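Long-range contacts in nucleoside phosphorylase, putative (Trypanosoma brucei, PDB 3BJE), which is a homodimeric uridine phosphorylase, releasing uracil and ribose 1-phosphate from uridine by phosphorolysis: residues S39-D44 with L110-M115; P138-I143 with L305-A309. One frame throughout, in Å; residues are numbered along the deposited sequence.

Contact 1: S39-D44 with L110-M115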
loop_
_atom_site.group_PDB
_atom_site.type_symbol
_atom_site.label_atom_id
_atom_site.label_comp_id
_atom_site.label_asym_id
_atom_site.label_seq_id
_atom_site.Cartn_x
_atom_site.Cartn_y
_atom_site.Cartn_z
ATOM N N SER A 39 21.193 7.473 9.494
ATOM C CA SER A 39 21.486 6.400 10.463
ATOM C C SER A 39 21.479 6.902 11.910
ATOM O O SER A 39 20.901 6.264 12.794
ATOM C CB SER A 39 22.831 5.746 10.184
ATOM O OG SER A 39 22.818 5.014 8.969
ATOM N N ASP A 40 22.124 8.042 12.146
ATOM C CA ASP A 40 22.304 8.519 13.515
ATOM C C ASP A 40 21.060 9.179 14.102
ATOM O O ASP A 40 21.069 9.581 15.263
ATOM C CB ASP A 40 23.555 9.413 13.669
ATOM C CG ASP A 40 23.449 10.772 12.975
ATOM O OD1 ASP A 40 22.440 11.092 12.316
ATOM O OD2 ASP A 40 24.431 11.542 13.095
ATOM N N GLU A 41 20.005 9.284 13.298
ATOM C CA GLU A 41 18.729 9.851 13.734
ATOM C C GLU A 41 17.673 8.822 14.091
ATOM O O GLU A 41 16.609 9.199 14.534
ATOM C CB GLU A 41 18.148 10.729 12.638
ATOM C CG GLU A 41 19.001 11.925 12.354
ATOM C CD GLU A 41 18.481 12.766 11.202
ATOM O OE1 GLU A 41 17.914 12.201 10.241
ATOM O OE2 GLU A 41 18.653 13.999 11.277
ATOM N N LEU A 42 17.964 7.541 13.877
ATOM C CA LEU A 42 16.983 6.478 14.046
ATOM C C LEU A 42 17.320 5.660 15.293
ATOM O O LEU A 42 18.429 5.140 15.405
ATOM C CB LEU A 42 17.006 5.577 12.814
ATOM C CG LEU A 42 16.057 4.374 12.816
ATOM C CD1 LEU A 42 14.626 4.861 12.897
ATOM C CD2 LEU A 42 16.316 3.546 11.551
ATOM N N ALA A 43 16.363 5.542 16.215
ATOM C CA ALA A 43 16.531 4.727 17.425
ATOM C C ALA A 43 16.390 3.232 17.111
ATOM O O ALA A 43 15.828 2.852 16.089
ATOM C CB ALA A 43 15.506 5.136 18.487
ATOM N N ASP A 44 16.900 2.392 18.005
ATOM C CA ASP A 44 16.712 0.934 17.911
ATOM C C ASP A 44 15.277 0.513 18.215
ATOM O O ASP A 44 14.849 -0.574 17.818
ATOM C CB ASP A 44 17.628 0.198 18.893
ATOM C CG ASP A 44 19.094 0.304 18.538
ATOM O OD1 ASP A 44 19.431 0.696 17.412
ATOM O OD2 ASP A 44 19.925 -0.021 19.411
ATOM N N LEU A 110 19.510 1.701 7.065
ATOM C CA LEU A 110 19.969 2.693 8.036
ATOM C C LEU A 110 20.714 2.076 9.227
ATOM O O LEU A 110 21.684 2.661 9.743
ATOM C CB LEU A 110 18.812 3.554 8.511
ATOM C CG LEU A 110 18.242 4.494 7.446
ATOM C CD1 LEU A 110 16.975 5.141 7.970
ATOM C CD2 LEU A 110 19.238 5.569 7.047
ATOM N N LYS A 111 20.274 0.901 9.662
ATOM C CA LYS A 111 20.900 0.249 10.808
ATOM C C LYS A 111 22.122 -0.580 10.460
ATOM O O LYS A 111 23.046 -0.688 11.270
ATOM C CB LYS A 111 19.879 -0.593 11.551
ATOM C CG LYS A 111 18.916 0.282 12.348
ATOM C CD LYS A 111 19.568 0.841 13.629
ATOM C CE LYS A 111 18.747 1.969 14.233
ATOM N NZ LYS A 111 19.387 2.567 15.437
ATOM N N GLU A 112 22.133 -1.194 9.280
ATOM C CA GLU A 112 23.164 -2.198 8.980
ATOM C C GLU A 112 24.048 -1.905 7.763
ATOM O O GLU A 112 25.033 -2.622 7.534
ATOM C CB GLU A 112 22.533 -3.579 8.875
ATOM C CG GLU A 112 21.912 -4.052 10.168
ATOM C CD GLU A 112 21.509 -5.509 10.129
ATOM O OE1 GLU A 112 22.384 -6.366 9.830
ATOM O OE2 GLU A 112 20.333 -5.803 10.441
ATOM N N TYR A 113 23.737 -0.861 6.990
ATOM C CA TYR A 113 24.664 -0.421 5.950
ATOM C C TYR A 113 25.490 0.739 6.493
ATOM O O TYR A 113 24.952 1.802 6.823
ATOM C CB TYR A 113 23.957 -0.030 4.646
ATOM C CG TYR A 113 24.944 0.263 3.536
ATOM C CD1 TYR A 113 25.686 -0.755 2.959
ATOM C CD2 TYR A 113 25.171 1.567 3.099
ATOM C CE1 TYR A 113 26.599 -0.495 1.957
ATOM C CE2 TYR A 113 26.095 1.838 2.089
ATOM C CZ TYR A 113 26.800 0.800 1.531
ATOM O OH TYR A 113 27.722 1.052 0.539
ATOM N N ASP A 114 26.791 0.501 6.633
ATOM C CA ASP A 114 27.714 1.521 7.097
ATOM C C ASP A 114 28.097 2.410 5.914
ATOM O O ASP A 114 28.926 2.030 5.076
ATOM C CB ASP A 114 28.936 0.852 7.735
ATOM C CG ASP A 114 29.898 1.841 8.328
ATOM O OD1 ASP A 114 29.815 3.040 7.997
ATOM O OD2 ASP A 114 30.754 1.403 9.120
ATOM N N MET A 115 27.447 3.571 5.835
ATOM C CA MET A 115 27.620 4.466 4.700
ATOM C C MET A 115 29.028 5.043 4.676
ATOM O O MET A 115 29.594 5.260 3.602
ATOM C CB MET A 115 26.572 5.584 4.731
ATOM C CG MET A 115 25.205 5.096 4.315
ATOM S SD MET A 115 23.889 6.275 4.661
ATOM C CE MET A 115 22.456 5.180 4.700
HETATM O O HOH W 1 25.741 4.724 8.103
HETATM O O HOH W 2 21.680 4.003 14.228
#
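L110, in the last turn of helix 97-112, meets the loop before strand 45-49 with both its backbone and its side chain. Its carbonyl oxygen accepts a hydrogen bond from the hydroxyl of S39, with OG 2.7 Å from L110 O. The hydroxyl lies in the carbonyl plane on a lone pair, with a C=O...OG angle of 128°. On the apolar side, L42 points one methyl at the root of the leucine, its CD2 3.9 Å from L110 CB, and the two side chains cross at about a right angle. L42 also packs on T89 and I91 of strand 86-92, so it touches both the helix end and that strand.

K111 follows. Its chain is bent at chi2 (-76°) and then runs extended, passing CE over the L42 side chain and delivering the ammonium group to the far end of the loop. There K111 NZ bonds to L42 O at 2.7 Å, from a position 40° out of the carbonyl plane, and forms a salt bridge of 2.7 Å with D44 OD1, which it meets almost head-on along the C-O bond. A water 3.0 Å from K111 NZ takes a third bond and donates in turn to S39 O.

Beyond the helix, M115 turns back toward S39. A second water accepts from M115 N and donates to S39 OG at 3.1 Å, giving the hydroxyl a bond in each sense.

The lysine thus spends all three N-H groups, on a carbonyl, a carboxylate and a water. Such a site, beside a helix C-terminus, would favour the charged ammonium form. The helix end is thereby tied by charge and by hydrogen bonds to the loop that leads into strand 45-49.

Contact 2: P138-I143 with L305-A309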
loop_
_atom_site.group_PDB
_atom_site.type_symbol
_atom_site.label_atom_id
_atom_site.label_comp_id
_atom_site.label_asym_id
_atom_site.label_seq_id
_atom_site.Cartn_x
_atom_site.Cartn_y
_atom_site.Cartn_z
ATOM N N PRO A 138 20.928 -7.968 15.715
ATOM C CA PRO A 138 19.575 -7.658 15.258
ATOM C C PRO A 138 18.523 -7.668 16.358
ATOM O O PRO A 138 17.499 -7.007 16.216
ATOM C CB PRO A 138 19.268 -8.751 14.228
ATOM C CG PRO A 138 20.545 -9.420 13.953
ATOM C CD PRO A 138 21.461 -9.185 15.083
ATOM N N SER A 139 18.770 -8.406 17.433
ATOM C CA SER A 139 17.789 -8.487 18.501
ATOM C C SER A 139 17.640 -7.169 19.254
ATOM O O SER A 139 16.704 -7.012 20.039
ATOM C CB SER A 139 18.127 -9.624 19.463
ATOM O OG SER A 139 19.282 -9.320 20.211
ATOM N N THR A 140 18.557 -6.228 19.016
ATOM C CA THR A 140 18.468 -4.891 19.600
ATOM C C THR A 140 17.332 -4.072 18.989
ATOM O O THR A 140 16.871 -3.105 19.593
ATOM C CB THR A 140 19.803 -4.106 19.474
ATOM O OG1 THR A 140 20.110 -3.849 18.093
ATOM C CG2 THR A 140 20.945 -4.882 20.144
ATOM N N MET A 141 16.875 -4.450 17.796
ATOM C CA MET A 141 15.785 -3.746 17.153
ATOM C C MET A 141 14.457 -4.230 17.706
ATOM O O MET A 141 14.174 -5.431 17.698
ATOM C CB MET A 141 15.832 -3.973 15.641
ATOM C CG MET A 141 17.123 -3.475 14.978
ATOM S SD MET A 141 17.376 -1.689 15.190
ATOM C CE MET A 141 15.839 -1.033 14.512
ATOM N N LYS A 142 13.653 -3.280 18.169
ATOM C CA LYS A 142 12.315 -3.543 18.693
ATOM C C LYS A 142 11.345 -2.637 17.921
ATOM O O LYS A 142 11.473 -1.420 17.963
ATOM C CB LYS A 142 12.222 -3.188 20.176
ATOM C CG LYS A 142 13.437 -3.499 21.033
ATOM C CD LYS A 142 13.652 -4.955 21.226
ATOM C CE LYS A 142 14.768 -5.182 22.253
ATOM N NZ LYS A 142 14.952 -6.628 22.526
ATOM N N ILE A 143 10.380 -3.235 17.227
ATOM C CA ILE A 143 9.462 -2.497 16.366
ATOM C C ILE A 143 8.024 -2.881 16.703
ATOM O O ILE A 143 7.664 -4.055 16.625
ATOM C CB ILE A 143 9.742 -2.805 14.882
ATOM C CG1 ILE A 143 11.219 -2.523 14.574
ATOM C CG2 ILE A 143 8.795 -2.009 13.944
ATOM C CD1 ILE A 143 11.656 -2.872 13.152
ATOM N N LEU A 305 14.739 -10.599 9.305
ATOM C CA LEU A 305 15.946 -9.820 9.643
ATOM C C LEU A 305 16.486 -10.087 11.049
ATOM O O LEU A 305 17.578 -9.630 11.382
ATOM C CB LEU A 305 15.685 -8.323 9.520
ATOM C CG LEU A 305 15.375 -7.811 8.132
ATOM C CD1 LEU A 305 15.057 -6.325 8.218
ATOM C CD2 LEU A 305 16.544 -8.100 7.209
ATOM N N GLY A 306 15.737 -10.825 11.862
ATOM C CA GLY A 306 16.084 -11.021 13.256
ATOM C C GLY A 306 15.732 -9.877 14.191
ATOM O O GLY A 306 16.196 -9.850 15.333
ATOM N N TYR A 307 14.901 -8.950 13.735
ATOM C CA TYR A 307 14.438 -7.851 14.564
ATOM C C TYR A 307 13.179 -8.295 15.302
ATOM O O TYR A 307 12.369 -9.041 14.742
ATOM C CB TYR A 307 14.089 -6.632 13.714
ATOM C CG TYR A 307 15.205 -6.032 12.864
ATOM C CD1 TYR A 307 16.530 -6.439 12.994
ATOM C CD2 TYR A 307 14.932 -5.016 11.957
ATOM C CE1 TYR A 307 17.542 -5.865 12.228
ATOM C CE2 TYR A 307 15.945 -4.439 11.164
ATOM C CZ TYR A 307 17.244 -4.871 11.301
ATOM O OH TYR A 307 18.259 -4.306 10.539
ATOM N N GLN A 308 13.007 -7.845 16.541
ATOM C CA GLN A 308 11.835 -8.193 17.338
ATOM C C GLN A 308 10.706 -7.255 16.968
ATOM O O GLN A 308 10.861 -6.036 17.076
ATOM C CB GLN A 308 12.136 -8.056 18.820
ATOM C CG GLN A 308 13.357 -8.843 19.262
ATOM C CD GLN A 308 13.418 -9.013 20.774
ATOM O OE1 GLN A 308 12.694 -8.347 21.518
ATOM N NE2 GLN A 308 14.258 -9.934 21.224
ATOM N N ALA A 309 9.577 -7.809 16.528
ATOM C CA ALA A 309 8.462 -6.985 16.095
ATOM C C ALA A 309 7.131 -7.530 16.589
ATOM O O ALA A 309 6.992 -8.716 16.898
ATOM C CB ALA A 309 8.450 -6.838 14.574
#
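M141 lays its side chain over one face of the Y307 ring, the two side chains pointing the same way. M141 CB comes first, 3.5 Å from Y307 CG. With CG anti to its carbonyl carbon (chi1 -61°), the next methylene lies over the middle of the ring, in a CH-pi contact with M141 CG 3.6 Å from the Y307 ring centroid and only 11° off the normal. M141 SD climbs farther above the same face, 5.0 Å from the Y307 centroid, in a distant Met-aromatic contact. Bends at chi2 and chi3 keep CE above that face too, about as far from the ring as SD, and bring it against the D44 carbonyl. The other face of the ring is covered by L305 CB, while P138 CB sits in the ring plane at its edge.

Where the ring contact ends, a parallel strand pair begins. Q308 N donates to M141 O at 2.9 Å and I143 N to Q308 O at 2.8 Å, with A309 CA-H also approaching I143 O. On one face of this pair K142 and Q308 run side by side. K142 NZ bonds to S139 O at 3.1 Å and only weakly to Q308 OE1, whose stronger partner is N214. I143 and A309 share the opposite face.

Before the strand, G306 closes helix 295-305 in a Schellman motif, its positive phi turning the chain toward Y307. Because K142 also shares backbone hydrogen bonds with D44 and I46, strand 142-151 lies between strands 308-318 and 45-49; M141 and I143 pack against helix 97-112, and A309 against helix 295-305.

Contacts 1 and 2 lie about 13 Å apart, centre to centre, and adjoin directly. D44 O is 3.0 Å from K142 N, a probable hydrogen bond that carries the loop of contact 1 into the parallel strands of contact 2. Y307 OH, 2.6 Å from E112 OE2, probably bonds there too, joining the helix end to segment 305-309 of contact 2. Both contacts lie away from the ligands: the I143 side chain is about 12 Å from bound ribose 1-phosphate. The strands they begin nevertheless lead to the pocket, 45-49 to G50 and D51, 142-151 to R145 and T148, and 308-318 to V316 and S317 beside uracil.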